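Local coordinates for cellulose biosynthesis protein BcsG (PDB 5OLT) that is required for cellulose biosynthesis, this chain being the zinc-binding extramembrane domain of a membrane-bound cellulose synthase subunit in the alkaline phosphatase family, at residues P54-F59 with N207-T212; H87-F92 with G295-G300; G256-V261 with K332-D337. All coordinates share one frame; numbering follows the deposited sequence.

Contact 1 (P54-F59 with N207-T212); sequences PDAQPF and NSRSAT
Arg-209 lays one face of its guanidinium over Pro-58, with CZ 3.9 Å from Pro-58 CA and the overlap displaced toward the rim of the group. Its CG sits between the backbone N and the carbonyl carbon (chi1 57°), and a bend at chi3 (58°) sets NE toward the water that joins it to Gln-57 O. Two waters in the guanidinium plane tie its edge to the loop. One takes the NE hydrogen, NE to water 3.0 Å, and gives its own to Gln-57 O at 2.8 Å; the other accepts from Arg-209 NH2 at 2.8 Å and donates weakly to Ala-56 O. The methyl of Ala-56 touches the same nitrogen, CB to NH2 3.7 Å. Pro-58 CB rests against the backbone, 3.2 Å from Asn-207 O. Phe-59 O is shared between a weak bond from Ser-210 N (3.4 Å, 152° at the hydrogen) and a CA-H...O contact from Arg-209. Ser-210 OG binds Asp-60, just beyond the loop. Here the loop feeding strand 60-66 meets the start of strand 210-216, opening a pair of parallel neighbours in the central mixed sheet of the alkaline phosphatase-like fold.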
loop_
_atom_site.group_PDB
_atom_site.type_symbol
_atom_site.label_atom_id
_atom_site.label_comp_id
_atom_site.label_asym_id
_atom_site.label_seq_id
_atom_site.Cartn_x
_atom_site.Cartn_y
_atom_site.Cartn_z
ATOM N N PRO A 54 18.852 -22.652 -4.330
ATOM C CA PRO A 54 19.609 -23.007 -3.126
ATOM C C PRO A 54 20.535 -21.885 -2.632
ATOM O O PRO A 54 20.843 -21.835 -1.438
ATOM C CB PRO A 54 20.399 -24.274 -3.555
ATOM C CG PRO A 54 19.725 -24.751 -4.804
ATOM C CD PRO A 54 19.201 -23.525 -5.475
ATOM N N ASP A 55 20.913 -20.975 -3.530
ATOM C CA ASP A 55 21.743 -19.810 -3.165
ATOM C C ASP A 55 20.934 -18.527 -2.863
ATOM O O ASP A 55 21.483 -17.403 -2.914
ATOM C CB ASP A 55 22.773 -19.543 -4.260
ATOM C CG ASP A 55 22.132 -19.257 -5.604
ATOM O OD1 ASP A 55 20.909 -19.520 -5.785
ATOM O OD2 ASP A 55 22.855 -18.748 -6.483
ATOM N N ALA A 56 19.649 -18.692 -2.540
ATOM C CA ALA A 56 18.812 -17.536 -2.151
ATOM C C ALA A 56 19.342 -16.960 -0.844
ATOM O O ALA A 56 19.909 -17.665 -0.008
ATOM C CB ALA A 56 17.349 -17.949 -1.987
ATOM N N GLN A 57 19.168 -15.657 -0.681
ATOM C CA GLN A 57 19.630 -14.953 0.507
ATOM C C GLN A 57 18.444 -14.551 1.375
ATOM O O GLN A 57 17.531 -13.871 0.882
ATOM C CB GLN A 57 20.421 -13.715 0.097
ATOM C CG GLN A 57 21.619 -14.047 -0.767
ATOM C CD GLN A 57 22.632 -14.907 -0.032
ATOM O OE1 GLN A 57 23.131 -14.516 1.008
ATOM N NE2 GLN A 57 22.913 -16.092 -0.559
ATOM N N PRO A 58 18.447 -14.944 2.662
ATOM C CA PRO A 58 17.358 -14.565 3.584
ATOM C C PRO A 58 17.337 -13.052 3.812
ATOM O O PRO A 58 18.378 -12.389 3.835
ATOM C CB PRO A 58 17.724 -15.273 4.898
ATOM C CG PRO A 58 18.662 -16.358 4.506
ATOM C CD PRO A 58 19.418 -15.843 3.334
ATOM N N PHE A 59 16.137 -12.526 3.938
ATOM C CA PHE A 59 15.938 -11.139 4.340
ATOM C C PHE A 59 14.551 -11.025 4.956
ATOM O O PHE A 59 13.758 -11.981 4.876
ATOM C CB PHE A 59 16.079 -10.194 3.131
ATOM C CG PHE A 59 14.949 -10.291 2.120
ATOM C CD1 PHE A 59 14.927 -11.314 1.161
ATOM C CD2 PHE A 59 13.884 -9.370 2.151
ATOM C CE1 PHE A 59 13.891 -11.398 0.237
ATOM C CE2 PHE A 59 12.858 -9.447 1.196
ATOM C CZ PHE A 59 12.859 -10.469 0.240
ATOM N N ASN A 207 19.602 -15.549 10.405
ATOM C CA ASN A 207 19.420 -15.458 8.950
ATOM C C ASN A 207 18.038 -16.045 8.621
ATOM O O ASN A 207 17.854 -16.861 7.707
ATOM C CB ASN A 207 20.544 -16.200 8.199
ATOM C CG ASN A 207 20.408 -17.724 8.267
ATOM O OD1 ASN A 207 19.799 -18.276 9.195
ATOM N ND2 ASN A 207 20.963 -18.409 7.272
ATOM N N SER A 208 17.065 -15.652 9.416
ATOM C CA SER A 208 15.704 -16.027 9.117
ATOM C C SER A 208 15.163 -15.151 8.003
ATOM O O SER A 208 15.654 -14.034 7.713
ATOM C CB SER A 208 14.834 -15.918 10.357
ATOM O OG SER A 208 14.610 -17.198 10.927
ATOM N N ARG A 209 14.173 -15.690 7.336
ATOM C CA ARG A 209 13.368 -14.844 6.475
ATOM C C ARG A 209 11.980 -14.709 7.027
ATOM O O ARG A 209 11.388 -15.656 7.541
ATOM C CB ARG A 209 13.413 -15.208 4.985
ATOM C CG ARG A 209 13.015 -16.589 4.659
ATOM C CD ARG A 209 13.101 -16.916 3.179
ATOM N NE ARG A 209 14.332 -16.802 2.375
ATOM C CZ ARG A 209 15.354 -17.665 2.381
ATOM N NH1 ARG A 209 15.382 -18.653 3.261
ATOM N NH2 ARG A 209 16.368 -17.517 1.536
ATOM N N SER A 210 11.480 -13.488 6.953
ATOM C CA SER A 210 10.184 -13.190 7.565
ATOM C C SER A 210 9.490 -12.101 6.789
ATOM O O SER A 210 10.119 -11.338 6.087
ATOM C CB SER A 210 10.327 -12.772 9.022
ATOM O OG SER A 210 10.907 -11.480 9.142
ATOM N N ALA A 211 8.180 -12.039 6.961
ATOM C CA ALA A 211 7.346 -11.037 6.293
ATOM C C ALA A 211 6.341 -10.579 7.319
ATOM O O ALA A 211 5.591 -11.380 7.863
ATOM C CB ALA A 211 6.651 -11.620 5.072
ATOM N N THR A 212 6.320 -9.273 7.578
ATOM C CA THR A 212 5.498 -8.678 8.611
ATOM C C THR A 212 4.550 -7.658 8.005
ATOM O O THR A 212 4.968 -6.792 7.229
ATOM C CB THR A 212 6.398 -7.980 9.666
ATOM O OG1 THR A 212 7.228 -8.963 10.249
ATOM C CG2 THR A 212 5.584 -7.326 10.750
HETATM O O HOH W 1 18.008 -19.806 1.795
HETATM O O HOH W 2 15.212 -15.176 0.011
#

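Contact 2 (H87-F92 with G295-G300); sequences HFDILF and GVKFFG
Asp-89 and Ile-90 together face Val-296 in a classic beta bulge, where strand 90-96 begins its antiparallel pairing with strand 291-299 in the central sheet. Backbone hydrogen bonds define it: Val-296 O accepts from Asp-89 N at 2.9 Å and from Ile-90 N at 3.0 Å, both donors lying in the carbonyl plane. Val-296 N returns a bond to Ile-90 O at 2.9 Å, which makes Ile-90 and Val-296 a hydrogen-bonded pair; Leu-91 and Gly-295 follow as a non-hydrogen-bonded one.

Apolar contacts fall on both faces of the sheet. Beside Leu-91, the Phe-88 ring turns one face to the backbone of Gly-295, whose CA makes a CH-pi contact 4.0 Å from the ring centroid; with no side chain on the glycine, the ring can settle directly against the main chain. On the opposite face Ile-90 meets Val-296, CB to CB 4.1 Å, and its CD1 reaches the edge of the Phe-298 ring. Leu-324 of helix 318-328 covers Ile-90 and Val-296.

Polar side chains bind backbone where the bulge interrupts regular pairing. Lys-297 runs extended as far as CE, and chi4 (60°) then turns NZ onto His-87 O, 2.7 Å away and in the carbonyl plane. Asp-89 OD2 accepts a nearly straight bond from Phe-298 N (2.8 Å, 168°), the donor lying above the carboxylate plane. That carboxylate is nearly coplanar with the Phe-298 ring (12°), and OD2 sits at the ring edge, 3.5 Å from CD2.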
loop_
_atom_site.group_PDB
_atom_site.type_symbol
_atom_site.label_atom_id
_atom_site.label_comp_id
_atom_site.label_asym_id
_atom_site.label_seq_id
_atom_site.Cartn_x
_atom_site.Cartn_y
_atom_site.Cartn_z
ATOM N N HIS A 87 14.328 9.655 1.944
ATOM C CA HIS A 87 15.085 8.519 2.380
ATOM C C HIS A 87 14.726 7.220 1.682
ATOM O O HIS A 87 15.482 6.273 1.710
ATOM C CB HIS A 87 15.059 8.462 3.909
ATOM C CG HIS A 87 15.753 9.640 4.540
ATOM N ND1 HIS A 87 15.535 10.032 5.840
ATOM C CD2 HIS A 87 16.618 10.547 4.023
ATOM C CE1 HIS A 87 16.264 11.096 6.115
ATOM N NE2 HIS A 87 16.910 11.445 5.022
ATOM N N PHE A 88 13.632 7.217 0.951
ATOM C CA PHE A 88 13.249 6.003 0.206
ATOM C C PHE A 88 14.151 5.736 -0.986
ATOM O O PHE A 88 14.801 6.638 -1.499
ATOM C CB PHE A 88 11.798 6.149 -0.297
ATOM C CG PHE A 88 10.774 6.055 0.802
ATOM C CD1 PHE A 88 10.447 4.820 1.355
ATOM C CD2 PHE A 88 10.185 7.205 1.290
ATOM C CE1 PHE A 88 9.514 4.746 2.383
ATOM C CE2 PHE A 88 9.259 7.158 2.344
ATOM C CZ PHE A 88 8.927 5.927 2.888
ATOM N N ASP A 89 14.174 4.494 -1.428
ATOM C CA ASP A 89 14.828 4.152 -2.676
ATOM C C ASP A 89 13.898 4.335 -3.846
ATOM O O ASP A 89 14.332 4.711 -4.917
ATOM C CB ASP A 89 15.329 2.715 -2.666
ATOM C CG ASP A 89 16.409 2.465 -1.653
ATOM O OD1 ASP A 89 17.149 3.423 -1.271
ATOM O OD2 ASP A 89 16.558 1.283 -1.263
ATOM N N ILE A 90 12.604 4.075 -3.645
ATOM C CA ILE A 90 11.576 4.125 -4.678
ATOM C C ILE A 90 10.390 4.860 -4.076
ATOM O O ILE A 90 9.973 4.521 -2.951
ATOM C CB ILE A 90 11.164 2.699 -5.090
ATOM C CG1 ILE A 90 12.345 1.905 -5.647
ATOM C CG2 ILE A 90 9.986 2.762 -6.077
ATOM C CD1 ILE A 90 12.059 0.406 -5.754
ATOM N N LEU A 91 9.827 5.816 -4.787
ATOM C CA LEU A 91 8.687 6.575 -4.256
ATOM C C LEU A 91 7.636 6.699 -5.341
ATOM O O LEU A 91 7.920 7.225 -6.437
ATOM C CB LEU A 91 9.190 7.953 -3.773
ATOM C CG LEU A 91 8.183 8.888 -3.117
ATOM C CD1 LEU A 91 7.574 8.247 -1.872
ATOM C CD2 LEU A 91 8.881 10.199 -2.759
ATOM N N PHE A 92 6.428 6.224 -5.040
ATOM C CA PHE A 92 5.329 6.346 -6.007
ATOM C C PHE A 92 4.609 7.678 -5.865
ATOM O O PHE A 92 4.247 8.086 -4.746
ATOM C CB PHE A 92 4.310 5.224 -5.746
ATOM C CG PHE A 92 4.802 3.846 -6.111
ATOM C CD1 PHE A 92 5.559 3.086 -5.208
ATOM C CD2 PHE A 92 4.452 3.275 -7.326
ATOM C CE1 PHE A 92 5.998 1.805 -5.529
ATOM C CE2 PHE A 92 4.878 1.982 -7.661
ATOM C CZ PHE A 92 5.651 1.225 -6.760
ATOM N N GLY A 295 6.153 4.013 -0.689
ATOM C CA GLY A 295 7.606 4.022 -0.882
ATOM C C GLY A 295 8.214 2.698 -0.519
ATOM O O GLY A 295 7.661 1.916 0.274
ATOM N N VAL A 296 9.405 2.453 -1.060
ATOM C CA VAL A 296 10.145 1.231 -0.765
ATOM C C VAL A 296 11.565 1.637 -0.438
ATOM O O VAL A 296 12.128 2.511 -1.100
ATOM C CB VAL A 296 10.143 0.274 -1.982
ATOM C CG1 VAL A 296 10.873 -1.034 -1.666
ATOM C CG2 VAL A 296 8.706 -0.036 -2.431
ATOM N N LYS A 297 12.116 1.016 0.588
ATOM C CA LYS A 297 13.529 1.229 0.942
ATOM C C LYS A 297 14.154 -0.119 1.237
ATOM O O LYS A 297 13.570 -0.945 1.942
ATOM C CB LYS A 297 13.655 2.117 2.192
ATOM C CG LYS A 297 15.071 2.609 2.491
ATOM C CD LYS A 297 15.057 3.709 3.556
ATOM C CE LYS A 297 16.480 4.089 3.969
ATOM N NZ LYS A 297 17.322 4.606 2.862
ATOM N N PHE A 298 15.349 -0.337 0.702
ATOM C CA PHE A 298 16.117 -1.557 1.013
ATOM C C PHE A 298 17.267 -1.240 1.964
ATOM O O PHE A 298 17.952 -0.202 1.815
ATOM C CB PHE A 298 16.686 -2.168 -0.262
ATOM C CG PHE A 298 15.638 -2.624 -1.251
ATOM C CD1 PHE A 298 15.124 -3.934 -1.191
ATOM C CD2 PHE A 298 15.183 -1.763 -2.259
ATOM C CE1 PHE A 298 14.166 -4.356 -2.120
ATOM C CE2 PHE A 298 14.224 -2.174 -3.166
ATOM C CZ PHE A 298 13.726 -3.487 -3.111
ATOM N N PHE A 299 17.447 -2.089 2.956
ATOM C CA PHE A 299 18.501 -1.937 3.956
ATOM C C PHE A 299 19.403 -3.149 3.859
ATOM O O PHE A 299 18.943 -4.262 3.526
ATOM C CB PHE A 299 17.918 -1.884 5.362
ATOM C CG PHE A 299 17.058 -0.674 5.605
ATOM C CD1 PHE A 299 15.703 -0.667 5.245
ATOM C CD2 PHE A 299 17.607 0.451 6.180
ATOM C CE1 PHE A 299 14.911 0.442 5.467
ATOM C CE2 PHE A 299 16.808 1.582 6.380
ATOM C CZ PHE A 299 15.468 1.557 6.040
ATOM N N GLY A 300 20.691 -2.919 4.109
ATOM C CA GLY A 300 21.656 -4.000 4.194
ATOM C C GLY A 300 22.165 -4.470 2.847
ATOM O O GLY A 300 22.754 -5.562 2.764
#

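Contact 3 (G256-V261 with K332-D337); sequences GRKVMV and KLFTED
Lys-258 begins over the ring of Phe-334 and runs back along its stem, and the contact follows its aliphatic chain outward. CB stands over one face of the ring in a CH-pi contact, 4.0 Å from the centroid and 21° off the normal, displaced toward the rim on the CD1 side. CG, placed beside the backbone N and anti to the carbonyl carbon (chi1 -67°), is 4.0 Å from Phe-334 CD1. CD has moved on from the ring to the stem of the phenylalanine, 3.7 Å from Phe-334 CB. CE keeps in touch with Phe-334 CB and also meets Thr-335 CG2 at 3.8 Å, the lysine and threonine side chains crossing at about a right angle. At the tip, chi4 bends and turns NZ off the line of the extended chain. Lysine and phenylalanine thus slide past each other in opposite directions, methylene against ring and then methylene against CB.

The ring is covered from its other face as well, where Leu-333 CD1 lies over its centre, 4.0 Å above the plane. Its leading edge is directed at the strand backbone: Val-259 O lies in the ring plane, 3.8 Å from CE1. Met-260 CB is an apolar side-chain neighbour there, 4.4 Å from Phe-334 CZ. No hydrogen bond links the two segments; the ring packs against lysine methylenes and strand backbone. Phe-334 is presented by a type I turn, closed by Thr-335 N to Lys-332 O at 3.1 Å. The loop after helix 318-328 thereby covers the entry of strand 259-265, a central strand of the alkaline phosphatase-like fold that leads at its other end to the zinc ligands Glu-266 and His-267.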
loop_
_atom_site.group_PDB
_atom_site.type_symbol
_atom_site.label_atom_id
_atom_site.label_comp_id
_atom_site.label_asym_id
_atom_site.label_seq_id
_atom_site.Cartn_x
_atom_site.Cartn_y
_atom_site.Cartn_z
ATOM N N GLY A 256 22.633 -3.440 10.218
ATOM C CA GLY A 256 23.170 -4.191 9.086
ATOM C C GLY A 256 22.290 -5.310 8.517
ATOM O O GLY A 256 22.698 -5.967 7.566
ATOM N N ARG A 257 21.097 -5.509 9.074
ATOM C CA ARG A 257 20.169 -6.526 8.587
ATOM C C ARG A 257 19.689 -6.220 7.166
ATOM O O ARG A 257 19.547 -5.063 6.757
ATOM C CB ARG A 257 18.971 -6.649 9.526
ATOM C CG ARG A 257 19.319 -7.092 10.951
ATOM C CD ARG A 257 18.050 -7.373 11.727
ATOM N NE ARG A 257 17.290 -8.495 11.181
ATOM C CZ ARG A 257 17.632 -9.786 11.260
ATOM N NH1 ARG A 257 18.744 -10.169 11.870
ATOM N NH2 ARG A 257 16.845 -10.711 10.739
ATOM N N LYS A 258 19.434 -7.295 6.413
ATOM C CA LYS A 258 18.842 -7.173 5.075
ATOM C C LYS A 258 17.323 -7.073 5.245
ATOM O O LYS A 258 16.673 -8.012 5.707
ATOM C CB LYS A 258 19.204 -8.387 4.222
ATOM C CG LYS A 258 20.701 -8.453 3.911
ATOM C CD LYS A 258 21.067 -9.761 3.244
ATOM C CE LYS A 258 22.559 -9.814 2.871
ATOM N NZ LYS A 258 23.503 -9.757 4.042
ATOM N N VAL A 259 16.774 -5.908 4.885
ATOM C CA VAL A 259 15.356 -5.630 5.079
ATOM C C VAL A 259 14.819 -4.889 3.878
ATOM O O VAL A 259 15.431 -3.953 3.385
ATOM C CB VAL A 259 15.073 -4.823 6.365
ATOM C CG1 VAL A 259 13.547 -4.684 6.598
ATOM C CG2 VAL A 259 15.687 -5.461 7.609
ATOM N N MET A 260 13.636 -5.309 3.436
ATOM C CA MET A 260 12.868 -4.566 2.448
ATOM C C MET A 260 11.703 -3.938 3.179
ATOM O O MET A 260 10.879 -4.663 3.714
ATOM C CB MET A 260 12.373 -5.501 1.343
ATOM C CG MET A 260 11.530 -4.799 0.281
ATOM S SD MET A 260 11.023 -5.986 -0.963
ATOM C CE MET A 260 10.101 -4.956 -2.086
ATOM N N VAL A 261 11.651 -2.612 3.209
ATOM C CA VAL A 261 10.561 -1.873 3.887
ATOM C C VAL A 261 9.662 -1.267 2.829
ATOM O O VAL A 261 10.129 -0.612 1.903
ATOM C CB VAL A 261 11.096 -0.776 4.820
ATOM C CG1 VAL A 261 9.922 -0.001 5.424
ATOM C CG2 VAL A 261 11.942 -1.419 5.924
ATOM N N LYS A 332 18.733 -11.888 -3.787
ATOM C CA LYS A 332 20.031 -11.720 -4.443
ATOM C C LYS A 332 20.379 -10.263 -4.684
ATOM O O LYS A 332 21.549 -9.913 -4.729
ATOM C CB LYS A 332 20.108 -12.564 -5.708
ATOM C CG LYS A 332 20.128 -14.050 -5.383
ATOM C CD LYS A 332 20.197 -14.888 -6.658
ATOM C CE LYS A 332 20.219 -16.354 -6.301
ATOM N NZ LYS A 332 20.401 -17.141 -7.553
ATOM N N LEU A 333 19.373 -9.399 -4.788
ATOM C CA LEU A 333 19.704 -7.997 -4.979
ATOM C C LEU A 333 20.508 -7.451 -3.783
ATOM O O LEU A 333 21.247 -6.477 -3.956
ATOM C CB LEU A 333 18.494 -7.141 -5.377
ATOM C CG LEU A 333 17.345 -6.975 -4.428
ATOM C CD1 LEU A 333 17.711 -6.032 -3.316
ATOM C CD2 LEU A 333 16.132 -6.393 -5.149
ATOM N N PHE A 334 20.379 -8.059 -2.595
ATOM C CA PHE A 334 21.098 -7.593 -1.407
ATOM C C PHE A 334 22.594 -7.878 -1.429
ATOM O O PHE A 334 23.333 -7.256 -0.689
ATOM C CB PHE A 334 20.534 -8.193 -0.111
ATOM C CG PHE A 334 19.143 -7.744 0.226
ATOM C CD1 PHE A 334 18.956 -6.542 0.918
ATOM C CD2 PHE A 334 18.008 -8.514 -0.136
ATOM C CE1 PHE A 334 17.673 -6.116 1.259
ATOM C CE2 PHE A 334 16.714 -8.083 0.202
ATOM C CZ PHE A 334 16.555 -6.869 0.895
ATOM N N THR A 335 23.022 -8.820 -2.268
ATOM C CA THR A 335 24.423 -9.192 -2.276
ATOM C C THR A 335 25.111 -8.912 -3.605
ATOM O O THR A 335 26.312 -9.213 -3.751
ATOM C CB THR A 335 24.592 -10.671 -1.870
ATOM O OG1 THR A 335 23.769 -11.460 -2.722
ATOM C CG2 THR A 335 24.184 -10.884 -0.421
ATOM N N GLU A 336 24.395 -8.317 -4.560
ATOM C CA GLU A 336 24.988 -7.939 -5.855
ATOM C C GLU A 336 26.010 -6.822 -5.676
ATOM O O GLU A 336 25.753 -5.851 -4.959
ATOM C CB GLU A 336 23.903 -7.456 -6.839
ATOM C CG GLU A 336 23.049 -8.565 -7.472
ATOM C CD GLU A 336 23.842 -9.580 -8.287
ATOM O OE1 GLU A 336 24.899 -9.240 -8.853
ATOM O OE2 GLU A 336 23.421 -10.742 -8.375
ATOM N N ASP A 337 27.159 -6.931 -6.349
ATOM C CA ASP A 337 28.138 -5.841 -6.300
ATOM C C ASP A 337 27.593 -4.560 -6.932
ATOM O O ASP A 337 27.972 -3.461 -6.544
ATOM C CB ASP A 337 29.413 -6.229 -7.080
ATOM C CG ASP A 337 30.122 -7.480 -6.527
ATOM O OD1 ASP A 337 30.113 -7.729 -5.296
ATOM O OD2 ASP A 337 30.730 -8.217 -7.345
#

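Overall arrangement
From the N terminus, residues 54-59 lead into strand 60-66, and contact 1 is closed by 207-212. Segment 87-92 lies within that loop, but its partner 295-300 lies beyond it, so contacts 1 and 2 cross along the chain. Contact 3 opens at 256-261 after contact 1 has closed and is completed by 332-337, crossing contact 2. All three reach the same mixed sheet. Contacts 1 and 3, with centres about 10 Å apart, are joined by the Asp-55 to Lys-332 salt bridge and by Phe-59 packed on Phe-334. Contact 2 supplies strand 291-299 and contact 3 its sheet neighbour 259-265, probably hydrogen-bonded through Phe-299 N to Val-259 O and Val-261 N to Lys-297 O.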